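Long-range contacts in putative methyl-accepting chemotaxis signal transduction protein (Campylobacter jejuni, PDB 6W3T), which probably acts as a chemotaxis receptor, sensing small molecules through a Cache-type domain that here holds norvaline: residues A78-L83 with V90-K95; V140-K145 with G158-S163. All coordinates share one frame; numbering follows the deposited sequence.

Contact 1 of 2, residues A78-L83 with V90-K95; sequences ALNVYL and VLLSQK. With NVA (norvaline), chain C.
Tyr82 and Leu92 face each other as a non-hydrogen-bonded pair in an antiparallel beta hairpin, strands 80-84 and 90-94, of a PDC sensor domain. The backbone ladder is regular: Val81 and Ser93 exchange two hydrogen bonds, with Val81 N to Ser93 O 2.8 Å long, and Leu83 and Leu91 repeat the pattern. Beyond the strand end, Lys95 N still reaches Leu79 O at 3.0 Å.

Among the apolar contacts, Val90 CG2 lies 3.5 Å from Tyr82 CB, and Leu92 CD1 lies 4.0 Å from Tyr82 CD1, oblique to the ring. With CG lodged between backbone N and carbonyl carbon (chi1 42°), the phenol stands up from the sheet and presents one face to the norvaline, whose CD sits 3.7 Å above the ring plane, over its centre. Past the strand ends, Leu79 CD1 meets Lys95 CD at 3.7 Å, the two side chains crossing at about a right angle.

Among polar groups, Asn80 OD1 rests 3.3 Å from Gln94 CB and has no hydrogen-bond partner, whereas Asn80 ND2 is held by Asp133 and Asp160. The chemistry implies a divided surface: an aromatic floor for the ligand's aliphatic tail, beside an amide whose donor end is turned to carboxylates.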
loop_
_atom_site.group_PDB
_atom_site.type_symbol
_atom_site.label_atom_id
_atom_site.label_comp_id
_atom_site.label_asym_id
_atom_site.label_seq_id
_atom_site.Cartn_x
_atom_site.Cartn_y
_atom_site.Cartn_z
ATOM N N ALA A 78 4.036 9.097 10.378
ATOM C CA ALA A 78 4.710 8.779 9.134
ATOM C C ALA A 78 6.218 8.696 9.366
ATOM O O ALA A 78 6.757 9.196 10.357
ATOM C CB ALA A 78 4.384 9.820 8.053
ATOM N N LEU A 79 6.905 8.058 8.431
ATOM C CA LEU A 79 8.358 8.009 8.527
ATOM C C LEU A 79 8.985 9.314 8.032
ATOM O O LEU A 79 9.845 9.894 8.706
ATOM C CB LEU A 79 8.885 6.817 7.734
ATOM C CG LEU A 79 10.333 6.434 8.031
ATOM C CD1 LEU A 79 10.455 5.865 9.452
ATOM C CD2 LEU A 79 10.859 5.446 7.006
ATOM N N ASN A 80 8.575 9.775 6.851
ATOM C CA ASN A 80 9.026 11.030 6.254
ATOM C C ASN A 80 7.841 11.743 5.631
ATOM O O ASN A 80 6.962 11.098 5.051
ATOM C CB ASN A 80 10.052 10.837 5.135
ATOM C CG ASN A 80 11.254 10.071 5.568
ATOM O OD1 ASN A 80 12.027 10.537 6.409
ATOM N ND2 ASN A 80 11.457 8.896 4.963
ATOM N N VAL A 81 7.849 13.072 5.720
ATOM C CA VAL A 81 6.916 13.922 4.986
ATOM C C VAL A 81 7.707 15.099 4.424
ATOM O O VAL A 81 8.486 15.730 5.145
ATOM C CB VAL A 81 5.759 14.433 5.867
ATOM C CG1 VAL A 81 4.833 15.356 5.042
ATOM C CG2 VAL A 81 4.986 13.277 6.509
ATOM N N TYR A 82 7.504 15.408 3.147
ATOM C CA TYR A 82 8.428 16.331 2.504
ATOM C C TYR A 82 7.764 17.029 1.324
ATOM O O TYR A 82 6.733 16.591 0.809
ATOM C CB TYR A 82 9.708 15.608 2.056
ATOM C CG TYR A 82 9.484 14.248 1.429
ATOM C CD1 TYR A 82 9.331 13.105 2.221
ATOM C CD2 TYR A 82 9.426 14.102 0.048
ATOM C CE1 TYR A 82 9.126 11.852 1.643
ATOM C CE2 TYR A 82 9.225 12.867 -0.536
ATOM C CZ TYR A 82 9.073 11.748 0.265
ATOM O OH TYR A 82 8.867 10.532 -0.327
ATOM N N LEU A 83 8.393 18.125 0.905
ATOM C CA LEU A 83 7.998 18.891 -0.269
ATOM C C LEU A 83 9.226 19.050 -1.163
ATOM O O LEU A 83 10.220 19.652 -0.746
ATOM C CB LEU A 83 7.440 20.261 0.140
ATOM C CG LEU A 83 6.954 21.192 -0.977
ATOM C CD1 LEU A 83 5.794 20.570 -1.750
ATOM C CD2 LEU A 83 6.543 22.536 -0.384
ATOM N N VAL A 90 14.634 19.615 -1.339
ATOM C CA VAL A 90 13.442 19.068 -0.701
ATOM C C VAL A 90 13.426 19.513 0.756
ATOM O O VAL A 90 14.430 19.374 1.465
ATOM C CB VAL A 90 13.384 17.528 -0.827
ATOM C CG1 VAL A 90 14.666 16.874 -0.305
ATOM C CG2 VAL A 90 12.134 16.948 -0.130
ATOM N N LEU A 91 12.308 20.093 1.187
ATOM C CA LEU A 91 12.076 20.359 2.602
ATOM C C LEU A 91 11.608 19.059 3.259
ATOM O O LEU A 91 10.551 18.542 2.901
ATOM C CB LEU A 91 11.028 21.457 2.771
ATOM C CG LEU A 91 10.650 21.803 4.206
ATOM C CD1 LEU A 91 11.851 22.398 4.943
ATOM C CD2 LEU A 91 9.442 22.754 4.237
ATOM N N LEU A 92 12.375 18.544 4.220
ATOM C CA LEU A 92 12.211 17.181 4.720
ATOM C C LEU A 92 11.877 17.196 6.203
ATOM O O LEU A 92 12.650 17.720 7.007
ATOM C CB LEU A 92 13.483 16.366 4.477
ATOM C CG LEU A 92 13.554 14.971 5.109
ATOM C CD1 LEU A 92 12.450 14.057 4.582
ATOM C CD2 LEU A 92 14.926 14.361 4.894
ATOM N N SER A 93 10.735 16.600 6.567
ATOM C CA SER A 93 10.402 16.314 7.962
ATOM C C SER A 93 10.536 14.813 8.161
ATOM O O SER A 93 9.747 14.043 7.598
ATOM C CB SER A 93 8.992 16.781 8.315
ATOM O OG SER A 93 8.738 16.569 9.693
ATOM N N GLN A 94 11.523 14.397 8.959
ATOM C CA GLN A 94 11.888 12.991 9.079
ATOM C C GLN A 94 11.866 12.542 10.534
ATOM O O GLN A 94 12.216 13.302 11.442
ATOM C CB GLN A 94 13.291 12.708 8.473
ATOM C CG GLN A 94 14.465 13.374 9.204
ATOM C CD GLN A 94 15.841 12.921 8.688
ATOM O OE1 GLN A 94 16.459 13.597 7.874
ATOM N NE2 GLN A 94 16.313 11.776 9.168
ATOM N N LYS A 95 11.455 11.296 10.745
ATOM C CA LYS A 95 11.534 10.685 12.065
ATOM C C LYS A 95 12.946 10.793 12.627
ATOM O O LYS A 95 13.926 10.531 11.924
ATOM C CB LYS A 95 11.119 9.217 11.976
ATOM C CG LYS A 95 9.957 8.849 12.876
ATOM C CD LYS A 95 9.625 7.366 12.774
ATOM C CE LYS A 95 8.373 7.029 13.560
ATOM N NZ LYS A 95 8.469 7.522 14.961
HETATM N N NVA C . 11.590 8.145 0.559
HETATM C CA NVA C . 11.986 9.206 -0.365
HETATM C CB NVA C . 12.521 10.462 0.339
HETATM C CG NVA C . 12.659 11.742 -0.481
HETATM C CD NVA C . 13.018 12.841 0.486
HETATM C C NVA C . 13.099 8.662 -1.238
HETATM O O NVA C . 13.810 7.670 -1.016
HETATM O OXT NVA C . 13.320 9.369 -2.385
#

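Contact 2 of 2, residues V140-K145 with G158-S163; sequences VITYSK and GVDIPS. With NVA (norvaline), chain C.
Ile161 CG1 approaches the Tyr143 ring obliquely, 3.8 Å from Tyr143 CE1, while Val159 O lies at the ring edge, near its plane. These residues belong to the antiparallel hairpin of strands 139-149 and 152-162 in the PDC sensor fold. On this side of the sheet, Phe32 of the long helix 4-48 packs against both Tyr143 and Ile161, and the Tyr143 hydroxyl is hydrogen-bonded to Asn36 of the same helix.

The other flat group, the Asp160 carboxylate, projects from the opposite side of the sheet. Thr142 lies beside it, pointing the same way, and its OG1 donates a short 2.5 Å hydrogen bond to Asp160 OD1 from above the carboxylate plane, 49° out of it. Asp160 CG is anti to the carbonyl carbon (chi1 -64°), which brings OD1 alongside the threonine. Val140 crosses the same side chain, its CB 4.0 Å from Asp160 CB. Tyr82 OH is a second hydrogen-bond partner of OD1, and this grip probably helps to stabilise the negative charge.

Paired backbone hydrogen bonds at Ile141-Ile161 and Tyr143-Val159 join the two strands. Asp160 OD2 in turn accepts a hydrogen bond from the norvaline amino group, NVA N lying 2.6 Å away.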
loop_
_atom_site.group_PDB
_atom_site.type_symbol
_atom_site.label_atom_id
_atom_site.label_comp_id
_atom_site.label_asym_id
_atom_site.label_seq_id
_atom_site.Cartn_x
_atom_site.Cartn_y
_atom_site.Cartn_z
ATOM N N VAL A 140 9.249 1.555 2.410
ATOM C CA VAL A 140 8.124 2.474 2.534
ATOM C C VAL A 140 7.241 2.392 1.301
ATOM O O VAL A 140 7.668 2.000 0.210
ATOM C CB VAL A 140 8.565 3.945 2.733
ATOM C CG1 VAL A 140 9.538 4.078 3.878
ATOM C CG2 VAL A 140 9.159 4.487 1.462
ATOM N N ILE A 141 5.996 2.802 1.490
ATOM C CA ILE A 141 5.095 3.135 0.403
ATOM C C ILE A 141 4.957 4.654 0.408
ATOM O O ILE A 141 4.675 5.258 1.453
ATOM C CB ILE A 141 3.737 2.429 0.566
ATOM C CG1 ILE A 141 3.935 0.904 0.554
ATOM C CG2 ILE A 141 2.771 2.850 -0.537
ATOM C CD1 ILE A 141 2.667 0.108 0.921
ATOM N N THR A 142 5.196 5.276 -0.734
ATOM C CA THR A 142 5.161 6.730 -0.833
ATOM C C THR A 142 3.895 7.180 -1.544
ATOM O O THR A 142 3.539 6.650 -2.603
ATOM C CB THR A 142 6.392 7.279 -1.568
ATOM O OG1 THR A 142 7.558 7.069 -0.756
ATOM C CG2 THR A 142 6.229 8.802 -1.824
ATOM N N TYR A 143 3.237 8.170 -0.964
ATOM C CA TYR A 143 2.119 8.860 -1.580
ATOM C C TYR A 143 2.595 10.259 -1.933
ATOM O O TYR A 143 3.073 10.985 -1.056
ATOM C CB TYR A 143 0.933 8.911 -0.620
ATOM C CG TYR A 143 0.499 7.537 -0.152
ATOM C CD1 TYR A 143 1.179 6.879 0.866
ATOM C CD2 TYR A 143 -0.577 6.887 -0.743
ATOM C CE1 TYR A 143 0.792 5.611 1.294
ATOM C CE2 TYR A 143 -0.972 5.609 -0.315
ATOM C CZ TYR A 143 -0.276 4.985 0.695
ATOM O OH TYR A 143 -0.655 3.729 1.125
ATOM N N SER A 144 2.478 10.633 -3.202
ATOM C CA SER A 144 3.023 11.900 -3.664
ATOM C C SER A 144 1.958 12.653 -4.446
ATOM O O SER A 144 1.007 12.064 -4.969
ATOM C CB SER A 144 4.307 11.703 -4.513
ATOM O OG SER A 144 4.053 10.983 -5.711
ATOM N N LYS A 145 2.116 13.975 -4.503
ATOM C CA LYS A 145 1.072 14.843 -5.053
ATOM C C LYS A 145 1.687 16.174 -5.454
ATOM O O LYS A 145 2.305 16.846 -4.621
ATOM C CB LYS A 145 -0.049 15.055 -4.018
ATOM C CG LYS A 145 -1.239 15.883 -4.499
ATOM C CD LYS A 145 -2.036 15.173 -5.579
ATOM C CE LYS A 145 -3.461 15.715 -5.665
ATOM N NZ LYS A 145 -3.522 16.953 -6.506
ATOM N N GLY A 158 5.433 14.637 -0.647
ATOM C CA GLY A 158 5.643 13.206 -0.492
ATOM C C GLY A 158 5.389 12.766 0.929
ATOM O O GLY A 158 5.761 13.461 1.877
ATOM N N VAL A 159 4.759 11.597 1.070
ATOM C CA VAL A 159 4.477 11.005 2.375
ATOM C C VAL A 159 4.915 9.542 2.355
ATOM O O VAL A 159 4.407 8.758 1.546
ATOM C CB VAL A 159 2.988 11.109 2.733
ATOM C CG1 VAL A 159 2.697 10.338 4.023
ATOM C CG2 VAL A 159 2.560 12.602 2.833
ATOM N N ASP A 160 5.840 9.169 3.246
ATOM C CA ASP A 160 6.364 7.804 3.305
ATOM C C ASP A 160 5.732 7.074 4.487
ATOM O O ASP A 160 5.908 7.485 5.641
ATOM C CB ASP A 160 7.887 7.788 3.459
ATOM C CG ASP A 160 8.621 8.394 2.276
ATOM O OD1 ASP A 160 8.007 8.592 1.194
ATOM O OD2 ASP A 160 9.837 8.649 2.431
ATOM N N ILE A 161 5.016 5.999 4.212
ATOM C CA ILE A 161 4.465 5.124 5.247
ATOM C C ILE A 161 5.248 3.818 5.219
ATOM O O ILE A 161 5.440 3.251 4.137
ATOM C CB ILE A 161 2.961 4.866 5.027
ATOM C CG1 ILE A 161 2.219 6.194 4.809
ATOM C CG2 ILE A 161 2.345 4.049 6.213
ATOM C CD1 ILE A 161 2.165 7.089 6.066
ATOM N N PRO A 162 5.746 3.323 6.357
ATOM C CA PRO A 162 6.440 2.025 6.348
ATOM C C PRO A 162 5.554 0.938 5.762
ATOM O O PRO A 162 4.415 0.751 6.186
ATOM C CB PRO A 162 6.735 1.765 7.829
ATOM C CG PRO A 162 6.786 3.099 8.452
ATOM C CD PRO A 162 5.808 3.972 7.677
ATOM N N SER A 163 6.078 0.246 4.753
ATOM C CA SER A 163 5.366 -0.875 4.165
ATOM C C SER A 163 5.076 -1.952 5.200
ATOM O O SER A 163 4.123 -2.714 5.039
ATOM C CB SER A 163 6.179 -1.454 3.011
ATOM O OG SER A 163 7.490 -1.757 3.449
HETATM N N NVA C . 11.590 8.145 0.559
HETATM C CA NVA C . 11.986 9.206 -0.365
HETATM C CB NVA C . 12.521 10.462 0.339
HETATM C CG NVA C . 12.659 11.742 -0.481
HETATM C CD NVA C . 13.018 12.841 0.486
HETATM C C NVA C . 13.099 8.662 -1.238
HETATM O O NVA C . 13.810 7.670 -1.016
HETATM O OXT NVA C . 13.320 9.369 -2.385
#

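Overall arrangement
Contacts 1 and 2 illustrate how two hairpins of one sheet can build one pocket: strands 80-84 and 152-162 are neighbours, and the contact centres lie about 10 Å apart. The hairpins are joined through the backbone, Tyr82 O lying 2.8 Å from Gly158 N, a probable hydrogen bond. On the face carrying Tyr82 and Asp160, a probable hydrogen bond of 2.6 Å between Tyr82 OH and Asp160 OD1 ties the ring of contact 1 to the carboxylate of contact 2, and Leu79 CD2 packs 3.7 Å from Val140 CG1. The ligand is thereby shared: 78-83 attends to its side chain, 158-163 to its amino group. Asp133, Trp115, Tyr131, Thr134 and Lys113 supply further hydrogen bonds to the norvaline.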